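Local coordinates for type III CBASS phage resistance system CD-NTase-associated protein Cap8 (Pseudomonas aeruginosa, PDB 6P8P), which probably takes part, as a HORMA-domain partner of a cGAS-like nucleotidyltransferase (CD-NTase), in controlling the second-messenger signalling by which bacteria resist bacteriophage, at residues T35-S38 and E39-V43; H14-A17 and L18-W21. The protein carries 2 engineered substitutions. All blocks are in the same frame, centred on the assembly; numbering follows the deposited sequence.

How the contacts relate
Two consecutive helices of the HORMA domain show how a short helical segment satisfies its polar groups differently at its start and along its body. Contact 2 (14-21) is the partly buried N-terminal end of helix 17-29, where side chains supply acceptors that the N-H groups of the first turn lack in the backbone and where the second subunit packs. Contact 1 (35-43) is a surface contact within helix 35-42, built from backbone bonds, with two stacked arginines outside and Leu-40 buried. Their centres lie about 17 Å apart, yet they touch: Trp-21 NE1 is 3.0 Å from Leu-40 O, a probable hydrogen bond, and Trp-21 CZ2 packs on Val-43 CG2 at 3.8 Å.

Contact 1 (T35-S38 and E39-V43); sequences TARS and ELRAV
Arg-37 and Arg-41, one helical turn apart, run side by side in the same direction and lay their guanidinium groups over each other, the planes only 18° apart. Arg-37 NE sits 3.2 Å from Arg-41 CZ, above that plane and offset toward its rim. Both ends are donors, so nothing bonds between them, and the like charges probably make the stack costly; a long, weak ion pair from Arg-37 NH2 to Asp-33 may offset part of this. A bend at chi3 (81°) turns the Arg-37 head against its neighbour, whose own chain stays extended to NE.

Beneath them is the regular i to i+4 ladder of an alpha-helix: Thr-35 O accepts from Glu-39 N at 2.8 Å, Ala-36 O from Leu-40 N, Arg-37 O from Arg-41 N, and Ser-38 O from Ala-42 N. The last has the most bent N-H, 136°. Leu-40 CD1 lies against Ala-36 O at 3.1 Å, and its side chain is buried against Val-25, Trp-100 and Ile-125. Ser-38 OG bonds back to Gly-34 O one turn earlier, whereas Glu-39 OE1 leaves the helix for Ser-122 OG, and Thr-44 OG1 bonds to Arg-41 O.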
loop_
_atom_site.group_PDB
_atom_site.type_symbol
_atom_site.label_atom_id
_atom_site.label_comp_id
_atom_site.label_asym_id
_atom_site.label_seq_id
_atom_site.Cartn_x
_atom_site.Cartn_y
_atom_site.Cartn_z
ATOM N N THR A 35 -0.875 7.497 -19.730
ATOM C CA THR A 35 -1.520 7.750 -18.447
ATOM C C THR A 35 -2.029 6.470 -17.795
ATOM O O THR A 35 -2.025 6.371 -16.570
ATOM C CB THR A 35 -2.672 8.743 -18.595
ATOM O OG1 THR A 35 -3.651 8.231 -19.500
ATOM C CG2 THR A 35 -2.180 10.045 -19.115
ATOM N N ALA A 36 -2.498 5.496 -18.576
ATOM C CA ALA A 36 -2.943 4.239 -17.966
ATOM C C ALA A 36 -1.808 3.570 -17.187
ATOM O O ALA A 36 -1.972 3.171 -16.022
ATOM C CB ALA A 36 -3.499 3.298 -19.039
ATOM N N ARG A 37 -0.640 3.431 -17.815
ATOM C CA ARG A 37 0.465 2.782 -17.128
ATOM C C ARG A 37 0.890 3.595 -15.922
ATOM O O ARG A 37 1.204 3.033 -14.862
ATOM C CB ARG A 37 1.669 2.583 -18.036
ATOM C CG ARG A 37 2.766 1.771 -17.391
ATOM C CD ARG A 37 3.828 1.308 -18.376
ATOM N NE ARG A 37 4.781 2.359 -18.660
ATOM C CZ ARG A 37 5.771 2.264 -19.545
ATOM N NH1 ARG A 37 5.923 1.153 -20.259
ATOM N NH2 ARG A 37 6.604 3.285 -19.716
ATOM N N SER A 38 0.894 4.928 -16.065
ATOM C CA SER A 38 1.244 5.783 -14.930
ATOM C C SER A 38 0.281 5.592 -13.775
ATOM O O SER A 38 0.700 5.570 -12.609
ATOM C CB SER A 38 1.263 7.254 -15.361
ATOM O OG SER A 38 2.376 7.500 -16.215
ATOM N N GLU A 39 -1.020 5.483 -14.067
ATOM C CA GLU A 39 -1.979 5.299 -12.986
ATOM C C GLU A 39 -1.807 3.939 -12.315
ATOM O O GLU A 39 -1.863 3.843 -11.085
ATOM C CB GLU A 39 -3.409 5.449 -13.474
ATOM C CG GLU A 39 -3.865 6.896 -13.609
ATOM C CD GLU A 39 -5.350 7.045 -13.935
ATOM O OE1 GLU A 39 -6.183 6.237 -13.474
ATOM O OE2 GLU A 39 -5.694 7.996 -14.664
ATOM N N LEU A 40 -1.620 2.885 -13.102
ATOM C CA LEU A 40 -1.388 1.566 -12.513
ATOM C C LEU A 40 -0.140 1.559 -11.635
ATOM O O LEU A 40 -0.138 0.974 -10.541
ATOM C CB LEU A 40 -1.278 0.513 -13.611
ATOM C CG LEU A 40 -2.597 -0.117 -14.070
ATOM C CD1 LEU A 40 -3.534 0.841 -14.672
ATOM C CD2 LEU A 40 -2.213 -1.207 -15.110
ATOM N N ARG A 41 0.930 2.212 -12.083
ATOM C CA ARG A 41 2.140 2.276 -11.280
ATOM C C ARG A 41 1.931 3.147 -10.053
ATOM O O ARG A 41 2.487 2.862 -8.990
ATOM C CB ARG A 41 3.315 2.780 -12.130
ATOM C CG ARG A 41 3.799 1.800 -13.181
ATOM C CD ARG A 41 4.973 2.370 -13.988
ATOM N NE ARG A 41 5.523 1.387 -14.912
ATOM C CZ ARG A 41 6.362 1.671 -15.913
ATOM N NH1 ARG A 41 6.746 2.921 -16.131
ATOM N NH2 ARG A 41 6.811 0.708 -16.708
ATOM N N ALA A 42 1.062 4.149 -10.149
ATOM C CA ALA A 42 0.846 5.038 -9.001
ATOM C C ALA A 42 0.176 4.324 -7.816
ATOM O O ALA A 42 0.352 4.743 -6.662
ATOM C CB ALA A 42 0.001 6.237 -9.429
ATOM N N VAL A 43 -0.611 3.278 -8.072
ATOM C CA VAL A 43 -1.323 2.557 -7.025
ATOM C C VAL A 43 -0.542 1.328 -6.558
ATOM O O VAL A 43 -1.098 0.462 -5.894
ATOM C CB VAL A 43 -2.739 2.164 -7.461
ATOM C CG1 VAL A 43 -3.559 3.368 -7.846
ATOM C CG2 VAL A 43 -2.668 1.139 -8.605
#

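Contact 2 (H14-A17 and L18-W21); sequences HRDA and LQTW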
loop_
_atom_site.group_PDB
_atom_site.type_symbol
_atom_site.label_atom_id
_atom_site.label_comp_id
_atom_site.label_asym_id
_atom_site.label_seq_id
_atom_site.Cartn_x
_atom_site.Cartn_y
_atom_site.Cartn_z
ATOM N N HIS A 14 7.280 -17.039 -5.327
ATOM C CA HIS A 14 8.005 -17.024 -6.581
ATOM C C HIS A 14 8.359 -15.609 -7.011
ATOM O O HIS A 14 9.462 -15.380 -7.534
ATOM C CB HIS A 14 7.169 -17.703 -7.659
ATOM C CG HIS A 14 7.840 -17.781 -8.989
ATOM N ND1 HIS A 14 8.899 -18.627 -9.239
ATOM C CD2 HIS A 14 7.570 -17.152 -10.157
ATOM C CE1 HIS A 14 9.256 -18.504 -10.508
ATOM N NE2 HIS A 14 8.461 -17.622 -11.086
ATOM N N ARG A 15 7.420 -14.684 -6.837
ATOM C CA ARG A 15 7.624 -13.249 -6.987
ATOM C C ARG A 15 7.157 -12.587 -5.706
ATOM O O ARG A 15 6.175 -13.034 -5.125
ATOM C CB ARG A 15 6.795 -12.679 -8.135
ATOM C CG ARG A 15 7.214 -13.008 -9.508
ATOM C CD ARG A 15 6.178 -12.407 -10.446
ATOM N NE ARG A 15 6.442 -12.596 -11.855
ATOM C CZ ARG A 15 5.793 -13.474 -12.620
ATOM N NH1 ARG A 15 4.902 -14.303 -12.095
ATOM N NH2 ARG A 15 6.068 -13.550 -13.910
ATOM N N ASP A 16 7.817 -11.510 -5.280
ATOM C CA ASP A 16 7.231 -10.740 -4.188
ATOM C C ASP A 16 6.023 -9.946 -4.711
ATOM O O ASP A 16 5.714 -9.926 -5.913
ATOM C CB ASP A 16 8.285 -9.881 -3.495
ATOM C CG ASP A 16 8.699 -8.635 -4.260
ATOM O OD1 ASP A 16 7.919 -7.991 -4.968
ATOM O OD2 ASP A 16 9.887 -8.256 -4.086
ATOM N N ALA A 17 5.258 -9.382 -3.775
ATOM C CA ALA A 17 3.981 -8.762 -4.145
ATOM C C ALA A 17 4.159 -7.613 -5.127
ATOM O O ALA A 17 3.302 -7.392 -6.010
ATOM C CB ALA A 17 3.246 -8.291 -2.888
ATOM N N LEU A 18 5.253 -6.870 -5.010
ATOM C CA LEU A 18 5.469 -5.779 -5.955
ATOM C C LEU A 18 5.920 -6.308 -7.319
ATOM O O LEU A 18 5.514 -5.788 -8.368
ATOM C CB LEU A 18 6.486 -4.792 -5.376
ATOM C CG LEU A 18 6.858 -3.615 -6.272
ATOM C CD1 LEU A 18 7.040 -2.320 -5.426
ATOM C CD2 LEU A 18 8.146 -3.895 -7.007
ATOM N N GLN A 19 6.769 -7.343 -7.334
ATOM C CA GLN A 19 7.141 -7.946 -8.608
ATOM C C GLN A 19 5.921 -8.506 -9.319
ATOM O O GLN A 19 5.852 -8.472 -10.549
ATOM C CB GLN A 19 8.175 -9.054 -8.395
ATOM C CG GLN A 19 9.501 -8.565 -7.884
ATOM C CD GLN A 19 10.422 -9.686 -7.486
ATOM O OE1 GLN A 19 9.981 -10.688 -6.908
ATOM N NE2 GLN A 19 11.726 -9.525 -7.771
ATOM N N THR A 20 4.966 -9.034 -8.558
ATOM C CA THR A 20 3.726 -9.544 -9.127
ATOM C C THR A 20 2.931 -8.413 -9.764
ATOM O O THR A 20 2.511 -8.501 -10.915
ATOM C CB THR A 20 2.891 -10.210 -8.032
ATOM O OG1 THR A 20 3.649 -11.246 -7.360
ATOM C CG2 THR A 20 1.598 -10.812 -8.636
ATOM N N TRP A 21 2.765 -7.300 -9.046
ATOM C CA TRP A 21 2.044 -6.172 -9.652
ATOM C C TRP A 21 2.743 -5.656 -10.899
ATOM O O TRP A 21 2.089 -5.378 -11.910
ATOM C CB TRP A 21 1.905 -5.040 -8.650
ATOM C CG TRP A 21 1.141 -3.865 -9.136
ATOM C CD1 TRP A 21 1.616 -2.599 -9.264
ATOM C CD2 TRP A 21 -0.222 -3.840 -9.571
ATOM N NE1 TRP A 21 0.605 -1.761 -9.714
ATOM C CE2 TRP A 21 -0.524 -2.514 -9.932
ATOM C CE3 TRP A 21 -1.231 -4.812 -9.664
ATOM C CZ2 TRP A 21 -1.785 -2.125 -10.349
ATOM C CZ3 TRP A 21 -2.492 -4.430 -10.119
ATOM C CH2 TRP A 21 -2.753 -3.095 -10.459
HETATM O O HOH W 1 11.738 -10.643 -4.712
#
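A chi1 of 76° sets Asp-16 CG between the backbone N and the carbonyl carbon, which brings OD1 to the first N-H groups of the helix, while Gln-19, its CG beside the backbone N (chi1 -66°) and its chain extended beyond, reaches back to meet it. The exchange is reciprocal. Asp-16 OD1 takes the N-H of Gln-19 at 2.7 Å, nearly straight (168°) and close to the carboxylate C-O direction, and receives a weak, bent bond from Leu-18 N as well. In return, Gln-19 OE1 accepts from Asp-16 N at 2.8 Å. The two side chains cross at about a right angle with carboxylate and amide stacked, and one water donates to both Asp-16 OD2 and Gln-19 OE1, linking the second carboxylate oxygen to the amide oxygen.

Asp-16 O is gripped twice by Thr-20: the backbone N approaches at 2.9 Å, and OG1 donates at 2.8 Å from above the carbonyl plane. Ser-11 OG gives that hydroxyl a further partner. Arg-15 CB rests 3.5 Å from Thr-20 OG1, and the guanidinium of Arg-15 is held by Arg-10 O and, in a salt bridge, by Glu-88. Trp-113 of the second subunit packs on Asp-16 and Ala-17. With Asp-16 as N-cap and Gln-19 answering three residues on, the arrangement is a capping box, opening helix 17-29 of the HORMA domain.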